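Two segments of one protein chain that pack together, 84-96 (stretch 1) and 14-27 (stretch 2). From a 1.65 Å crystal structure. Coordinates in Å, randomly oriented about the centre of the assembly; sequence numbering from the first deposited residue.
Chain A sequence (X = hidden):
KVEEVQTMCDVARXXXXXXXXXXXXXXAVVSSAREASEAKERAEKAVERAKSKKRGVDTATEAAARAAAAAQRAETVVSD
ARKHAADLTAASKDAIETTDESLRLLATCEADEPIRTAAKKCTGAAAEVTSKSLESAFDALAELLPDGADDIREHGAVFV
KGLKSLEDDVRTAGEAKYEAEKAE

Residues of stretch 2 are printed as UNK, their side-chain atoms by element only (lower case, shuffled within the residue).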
ATOM      1  N   HIS A  84       4.031   1.802   8.145  1.00 14.92           N
ATOM      2  CA  HIS A  84       3.848   2.529   6.883  1.00 14.98           C
ATOM      3  C   HIS A  84       2.389   2.835   6.594  1.00 15.21           C
ATOM      4  O   HIS A  84       2.057   3.912   6.158  1.00 13.00           O
ATOM      5  CB  HIS A  84       4.462   1.761   5.734  1.00 14.31           C
ATOM      6  CG  HIS A  84       5.942   1.580   5.864  1.00 16.85           C
ATOM      7  ND1 HIS A  84       6.626   0.552   5.254  1.00 14.01           N
ATOM      8  CD2 HIS A  84       6.865   2.297   6.542  1.00 18.70           C
ATOM      9  CE1 HIS A  84       7.916   0.678   5.505  1.00 14.25           C
ATOM     10  NE2 HIS A  84       8.083   1.707   6.318  1.00 20.96           N
ATOM     11  N   ALA A  85       1.518   1.902   6.930  1.00 13.10           N
ATOM     12  CA  ALA A  85       0.094   2.091   6.689  1.00 13.28           C
ATOM     13  C   ALA A  85      -0.457   3.193   7.602  1.00 14.48           C
ATOM     14  O   ALA A  85      -1.232   4.052   7.140  1.00 15.57           O
ATOM     15  CB  ALA A  85      -0.629   0.774   6.940  1.00 15.16           C
ATOM     16  N   ALA A  86      -0.104   3.132   8.885  1.00 13.98           N
ATOM     17  CA  ALA A  86      -0.643   4.117   9.860  1.00 15.19           C
ATOM     18  C   ALA A  86      -0.033   5.513   9.570  1.00 14.03           C
ATOM     19  O   ALA A  86      -0.716   6.537   9.736  1.00 15.56           O
ATOM     20  CB  ALA A  86      -0.376   3.695  11.257  1.00 17.89           C
ATOM     21  N   ASP A  87       1.229   5.556   9.154  1.00 13.77           N
ATOM     22  CA  ASP A  87       1.837   6.846   8.781  1.00 16.06           C
ATOM     23  C   ASP A  87       1.066   7.449   7.598  1.00 15.79           C
ATOM     24  O   ASP A  87       0.758   8.651   7.556  1.00 17.54           O
ATOM     25  CB  ASP A  87       3.302   6.681   8.340  1.00 16.46           C
ATOM     26  CG  ASP A  87       4.271   6.366   9.485  1.00 20.94           C
ATOM     27  OD1 ASP A  87       3.920   6.461  10.677  1.00 23.24           O
ATOM     28  OD2 ASP A  87       5.426   6.022   9.162  1.00 30.19           O
ATOM     29  N   LEU A  88       0.788   6.626   6.593  1.00 13.48           N
ATOM     30  CA  LEU A  88       0.168   7.159   5.385  1.00 14.69           C
ATOM     31  C   LEU A  88      -1.289   7.606   5.639  1.00 15.54           C
ATOM     32  O   LEU A  88      -1.721   8.679   5.203  1.00 16.45           O
ATOM     33  CB  LEU A  88       0.195   6.099   4.273  1.00 14.83           C
ATOM     34  CG  LEU A  88      -0.572   6.451   3.011  1.00 10.14           C
ATOM     35  CD1 LEU A  88       0.037   7.710   2.348  1.00 17.56           C
ATOM     36  CD2 LEU A  88      -0.545   5.279   2.017  1.00 13.95           C
ATOM     37  N   THR A  89      -2.007   6.820   6.423  1.00 16.18           N
ATOM     38  CA  THR A  89      -3.366   7.213   6.830  1.00 18.32           C
ATOM     39  C   THR A  89      -3.362   8.538   7.610  1.00 19.71           C
ATOM     40  O   THR A  89      -4.187   9.437   7.334  1.00 20.76           O
ATOM     41  CB  THR A  89      -4.083   6.062   7.601  1.00 16.47           C
ATOM     42  OG1 THR A  89      -3.378   5.786   8.796  1.00 28.06           O
ATOM     43  CG2 THR A  89      -4.136   4.791   6.762  1.00 16.76           C
ATOM     44  N   ALA A  90      -2.396   8.693   8.520  1.00 18.36           N
ATOM     45  CA  ALA A  90      -2.227   9.944   9.308  1.00 20.21           C
ATOM     46  C   ALA A  90      -1.869  11.133   8.424  1.00 21.27           C
ATOM     47  O   ALA A  90      -2.310  12.272   8.662  1.00 20.24           O
ATOM     48  CB  ALA A  90      -1.117   9.757  10.372  1.00 21.00           C
ATOM     49  N   ALA A  91      -0.946  10.901   7.495  1.00 20.04           N
ATOM     50  CA  ALA A  91      -0.493  11.954   6.603  1.00 19.63           C
ATOM     51  C   ALA A  91      -1.602  12.496   5.725  1.00 21.10           C
ATOM     52  O   ALA A  91      -1.525  13.656   5.274  1.00 23.05           O
ATOM     53  CB  ALA A  91       0.671  11.455   5.740  1.00 18.69           C
ATOM     54  N   SER A  92      -2.573  11.654   5.374  1.00 19.28           N
ATOM     55  CA  SER A  92      -3.539  12.037   4.359  1.00 22.72           C
ATOM     56  C   SER A  92      -4.859  12.535   4.932  1.00 22.37           C
ATOM     57  O   SER A  92      -5.734  12.981   4.182  1.00 21.72           O
ATOM     58  CB  SER A  92      -3.820  10.886   3.411  1.00 24.04           C
ATOM     59  OG  SER A  92      -4.217   9.744   4.126  1.00 26.47           O
ATOM     60  N   LYS A  93      -5.013  12.393   6.246  1.00 21.64           N
ATOM     61  CA  LYS A  93      -6.257  12.754   6.921  1.00 22.10           C
ATOM     62  C   LYS A  93      -6.593  14.201   6.585  1.00 22.54           C
ATOM     63  O   LYS A  93      -7.730  14.498   6.194  1.00 21.58           O
ATOM     64  CB  LYS A  93      -6.130  12.565   8.452  1.00 23.93           C
ATOM     65  CG  LYS A  93      -7.430  12.875   9.214  1.00 28.17           C
ATOM     66  CD  LYS A  93      -7.192  12.943  10.753  1.00 31.65           C
ATOM     67  CE  LYS A  93      -8.464  13.321  11.489  1.00 30.60           C
ATOM     68  NZ  LYS A  93      -9.432  12.178  11.416  1.00 39.86           N
ATOM     69  N   ASP A  94      -5.639  15.115   6.794  1.00 21.97           N
ATOM     70  CA  ASP A  94      -5.914  16.530   6.571  1.00 24.58           C
ATOM     71  C   ASP A  94      -6.194  16.827   5.098  1.00 23.95           C
ATOM     72  O   ASP A  94      -7.044  17.682   4.789  1.00 23.58           O
ATOM     73  CB  ASP A  94      -4.812  17.447   7.130  1.00 27.03           C
ATOM     74  CG  ASP A  94      -4.776  17.484   8.665  1.00 33.22           C
ATOM     75  OD1 ASP A  94      -5.747  17.045   9.333  1.00 38.22           O
ATOM     76  OD2 ASP A  94      -3.742  17.953   9.204  1.00 41.46           O
ATOM     77  N   ALA A  95      -5.503  16.119   4.199  1.00 21.19           N
ATOM     78  CA  ALA A  95      -5.676  16.329   2.759  1.00 21.01           C
ATOM     79  C   ALA A  95      -7.069  15.871   2.279  1.00 17.88           C
ATOM     80  O   ALA A  95      -7.721  16.542   1.498  1.00 15.48           O
ATOM     81  CB  ALA A  95      -4.599  15.609   1.969  1.00 20.04           C
ATOM     82  N   ILE A  96      -7.529  14.749   2.801  1.00 17.04           N
ATOM     83  CA  ILE A  96      -8.884  14.299   2.516  1.00 16.96           C
ATOM     84  C   ILE A  96      -9.920  15.299   3.009  1.00 16.46           C
ATOM     85  O   ILE A  96     -10.822  15.710   2.263  1.00 17.34           O
ATOM     86  CB  ILE A  96      -9.164  12.896   3.095  1.00 16.48           C
ATOM     87  CG1 ILE A  96      -8.412  11.816   2.261  1.00 20.42           C
ATOM     88  CG2 ILE A  96     -10.638  12.646   3.065  1.00 17.13           C
ATOM     89  CD1 ILE A  96      -8.175  10.480   3.026  1.00 22.81           C
ATOM     90  N   UNK A  14      -8.666   9.261  -5.251  1.00 15.27           N
ATOM     91  CA  UNK A  14      -7.377   8.646  -4.899  1.00 16.11           C
ATOM     92  C   UNK A  14      -7.067   8.740  -3.407  1.00 15.84           C
ATOM     93  O   UNK A  14      -6.760   7.736  -2.774  1.00 16.38           O
ATOM     94  c   UNK A  14      -6.227   9.228  -5.755  1.00 14.36           C
ATOM     95  n   UNK A  14      -5.045   7.052  -7.313  1.00 12.69           N
ATOM     96  c   UNK A  14      -6.416   9.041  -7.254  1.00 15.50           C
ATOM     97  c   UNK A  14      -6.163   7.605  -7.722  1.00 16.77           C
ATOM     98  o   UNK A  14      -6.970   7.014  -8.464  1.00 23.90           O
ATOM     99  N   UNK A  15      -7.116   9.952  -2.850  1.00 14.52           N
ATOM    100  CA  UNK A  15      -6.921  10.148  -1.428  1.00 14.03           C
ATOM    101  C   UNK A  15      -7.890   9.303  -0.578  1.00 14.04           C
ATOM    102  O   UNK A  15      -7.498   8.665   0.395  1.00 15.29           O
ATOM    103  c   UNK A  15      -5.982  12.563  -1.655  1.00 12.12           C
ATOM    104  c   UNK A  15      -7.055  11.631  -1.078  1.00 12.83           C
ATOM    105  c   UNK A  15      -6.333  14.011  -1.362  1.00 15.45           C
ATOM    106  c   UNK A  15      -4.564  12.201  -1.166  1.00 14.91           C
ATOM    107  N   UNK A  16      -9.174   9.327  -0.918  1.00 15.52           N
ATOM    108  CA  UNK A  16     -10.141   8.522  -0.173  1.00 15.79           C
ATOM    109  C   UNK A  16      -9.871   7.005  -0.205  1.00 17.91           C
ATOM    110  O   UNK A  16     -10.374   6.258   0.654  1.00 18.06           O
ATOM    111  c   UNK A  16     -11.986  10.219  -0.517  1.00 17.55           C
ATOM    112  c   UNK A  16     -13.214  10.485  -1.348  1.00 16.28           C
ATOM    113  n   UNK A  16     -14.785  13.688  -2.200  1.00 20.66           N
ATOM    114  c   UNK A  16     -11.568   8.790  -0.700  1.00 14.97           C
ATOM    115  c   UNK A  16     -14.480  12.399  -2.235  1.00 15.13           C
ATOM    116  n   UNK A  16     -14.989  11.625  -3.213  1.00 15.64           N
ATOM    117  n   UNK A  16     -13.610  11.893  -1.351  1.00 15.16           N
ATOM    118  N   UNK A  17      -9.041   6.560  -1.141  1.00 17.12           N
ATOM    119  CA  UNK A  17      -8.791   5.138  -1.318  1.00 19.00           C
ATOM    120  C   UNK A  17      -7.587   4.667  -0.503  1.00 19.68           C
ATOM    121  O   UNK A  17      -7.358   3.474  -0.423  1.00 19.51           O
ATOM    122  c   UNK A  17      -8.621   4.777  -2.800  1.00 19.53           C
ATOM    123  N   UNK A  18      -6.831   5.594   0.109  1.00 18.26           N
ATOM    124  CA  UNK A  18      -5.544   5.214   0.713  1.00 19.46           C
ATOM    125  C   UNK A  18      -5.709   4.329   1.956  1.00 19.41           C
ATOM    126  O   UNK A  18      -4.919   3.437   2.168  1.00 20.60           O
ATOM    127  c   UNK A  18      -4.221   7.366  -0.040  1.00 17.58           C
ATOM    128  c   UNK A  18      -3.256   6.655  -0.955  1.00 24.50           C
ATOM    129  c   UNK A  18      -4.686   6.427   1.077  1.00 20.24           C
ATOM    130  c   UNK A  18      -3.637   8.657   0.547  1.00 14.52           C
ATOM    131  N   UNK A  19      -6.688   4.624   2.814  1.00 18.22           N
ATOM    132  CA  UNK A  19      -6.903   3.752   3.996  1.00 18.60           C
ATOM    133  C   UNK A  19      -7.181   2.285   3.570  1.00 17.95           C
ATOM    134  O   UNK A  19      -6.559   1.340   4.079  1.00 15.63           O
ATOM    135  o   UNK A  19      -9.689   5.392   6.807  1.00 32.56           O
ATOM    136  c   UNK A  19      -8.048   4.301   4.876  1.00 19.88           C
ATOM    137  c   UNK A  19      -8.099   3.667   6.250  1.00 28.25           C
ATOM    138  c   UNK A  19      -8.929   4.475   7.233  1.00 34.93           C
ATOM    139  o   UNK A  19      -8.839   4.159   8.437  1.00 39.11           O
ATOM    140  N   UNK A  20      -8.047   2.108   2.589  1.00 19.34           N
ATOM    141  CA  UNK A  20      -8.364   0.774   2.105  1.00 19.90           C
ATOM    142  C   UNK A  20      -7.141   0.130   1.466  1.00 19.76           C
ATOM    143  O   UNK A  20      -6.859  -1.023   1.719  1.00 19.81           O
ATOM    144  c   UNK A  20      -9.537   0.808   1.156  1.00 21.22           C
ATOM    145  o   UNK A  20     -10.703   1.151   1.912  1.00 24.80           O
ATOM    146  c   UNK A  20      -9.752  -0.552   0.511  1.00 23.06           C
ATOM    147  N   UNK A  21      -6.421   0.886   0.647  1.00 19.58           N
ATOM    148  CA  UNK A  21      -5.149   0.374   0.091  1.00 18.28           C
ATOM    149  C   UNK A  21      -4.129  -0.044   1.163  1.00 17.58           C
ATOM    150  O   UNK A  21      -3.426  -1.048   1.004  1.00 20.08           O
ATOM    151  c   UNK A  21      -4.546   1.394  -0.876  1.00 17.73           C
ATOM    152  N   UNK A  22      -3.987   0.769   2.220  1.00 16.60           N
ATOM    153  CA  UNK A  22      -3.075   0.471   3.319  1.00 16.81           C
ATOM    154  C   UNK A  22      -3.510  -0.802   3.998  1.00 17.84           C
ATOM    155  O   UNK A  22      -2.711  -1.677   4.279  1.00 17.17           O
ATOM    156  c   UNK A  22      -3.076   1.621   4.351  1.00 17.52           C
ATOM    157  o   UNK A  22      -2.552   2.792   3.753  1.00 27.62           O
ATOM    158  N   UNK A  23      -4.793  -0.902   4.307  1.00 16.67           N
ATOM    159  CA  UNK A  23      -5.217  -2.095   5.027  1.00 16.87           C
ATOM    160  C   UNK A  23      -5.004  -3.334   4.179  1.00 15.75           C
ATOM    161  O   UNK A  23      -4.680  -4.389   4.717  1.00 17.56           O
ATOM    162  n   UNK A  23      -8.638   0.561   7.389  1.00 31.07           N
ATOM    163  o   UNK A  23      -9.061  -0.596   5.501  1.00 26.42           O
ATOM    164  c   UNK A  23      -8.303  -0.304   6.431  1.00 27.16           C
ATOM    165  c   UNK A  23      -6.890  -0.896   6.499  1.00 21.85           C
ATOM    166  c   UNK A  23      -6.682  -1.952   5.448  1.00 15.48           C
ATOM    167  N   UNK A  24      -5.244  -3.204   2.872  1.00 16.94           N
ATOM    168  CA  UNK A  24      -5.051  -4.285   1.910  1.00 19.12           C
ATOM    169  C   UNK A  24      -3.588  -4.706   1.864  1.00 19.19           C
ATOM    170  O   UNK A  24      -3.293  -5.896   1.890  1.00 15.08           O
ATOM    171  c   UNK A  24      -5.516  -3.859   0.505  1.00 19.86           C
ATOM    172  o   UNK A  24      -5.275  -4.883  -0.460  1.00 31.51           O
ATOM    173  N   UNK A  25      -2.681  -3.725   1.861  1.00 18.34           N
ATOM    174  CA  UNK A  25      -1.254  -4.037   1.802  1.00 18.64           C
ATOM    175  C   UNK A  25      -0.834  -4.771   3.061  1.00 17.63           C
ATOM    176  O   UNK A  25      -0.101  -5.763   2.988  1.00 18.68           O
ATOM    177  c   UNK A  25      -0.401  -2.771   1.561  1.00 18.52           C
ATOM    178  N   UNK A  26      -1.286  -4.287   4.228  1.00 16.47           N
ATOM    179  CA  UNK A  26      -0.963  -4.956   5.486  1.00 16.46           C
ATOM    180  C   UNK A  26      -1.471  -6.396   5.475  1.00 17.19           C
ATOM    181  O   UNK A  26      -0.739  -7.335   5.839  1.00 16.08           O
ATOM    182  c   UNK A  26      -1.481  -4.156   6.714  1.00 14.68           C
ATOM    183  c   UNK A  26      -0.661  -2.819   6.804  1.00 14.78           C
ATOM    184  c   UNK A  26      -1.356  -4.974   7.998  1.00 15.87           C
ATOM    185  N   UNK A  27      -2.695  -6.579   4.986  1.00 15.18           N
ATOM    186  CA  UNK A  27      -3.293  -7.918   4.997  1.00 16.83           C
ATOM    187  C   UNK A  27      -2.479  -8.847   4.088  1.00 17.38           C
ATOM    188  O   UNK A  27      -2.254 -10.017   4.456  1.00 17.18           O
ATOM    189  c   UNK A  27      -4.753  -7.861   4.516  1.00 17.84           C
TER

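At position 14 the side chain has three carbons, the third carrying one oxygen and one nitrogen, and it is out of reach of stretch 1; this terminal amide after two methylene carbons is Gln 14. Position 15 carries four carbons forked at the second. Its CB lies 3.6 Å from CG1 of Ile 96, and one tip of the fork lies 4.1 Å from CB of Ala 95. A carbon-only side chain forked at this point is Leu 15, and its backbone O also takes the close approach of CD1 of Ile 96, at 3.3 Å.

Position 16 has three carbons, a nitrogen, and a carbon bearing two more nitrogens, a guanidinium group, so it is Arg 16. Its backbone N sits 4.1 Å from CG1 of Ile 96, whereas its guanidinium nitrogens are hydrogen-bonded elsewhere in the structure. Position 17 has a single carbon, directed away from stretch 1, and is Ala 17.

Four carbons forked at the second return at position 18. One terminal carbon reaches CB of Ser 92 at 3.6 Å and CD1 of Leu 88 at 4.2 Å, identifying Leu 18, with CD1 as the contacting atom. Position 19 shows three carbons, the third carrying two oxygens: the carboxylate of Glu 19. The contact here is made by its carbon atoms, for CG2 of Thr 89 lies 4.0 Å from CA and 4.2 Å from CG of Glu 19.

At position 20 one carbon carries an oxygen and a carbon, pointing away from the partner; this is Thr 20. Position 21 has one carbon, set sideways and making no contact with stretch 1, and is Ala 21.

Position 22 has one carbon followed by one oxygen. Its CB is 3.7 Å from CB of Ala 85, and the oxygen is 3.6 Å from CD2 of Leu 88. This is Ser 22, whose OG donates a hydrogen bond to O of Leu 18 (2.9 Å), so the hydroxyl is satisfied within its own helix while facing apolar carbons.

Position 23 has three carbons, the third bearing one oxygen and one nitrogen, and makes no contact: Gln 23. Position 24, a carbon and then an oxygen, is out of reach and is Ser 24. The lone carbon at position 25 points toward stretch 1 but makes no contact with it, and is Ala 25. Position 26 has one carbon carrying two others. One branch lies 3.6 Å from CB of Ala 85, as expected for Val 26. Position 27, with one carbon and out of reach, is Ala 27.

The helices at 84-96 and 18-27 run antiparallel, at 178°, with a closest axial approach of 9.2 Å. The small side chains of Ala 85 and Ser 22 meet where their CA atoms are 4.9 Å apart. Leucine, isoleucine, valine and alanine contacts extend this packing along the helices, burying 504 Å² in total without a hydrogen bond between the stretches.

Stretch 2 14-27: QLRALETASQSAVA
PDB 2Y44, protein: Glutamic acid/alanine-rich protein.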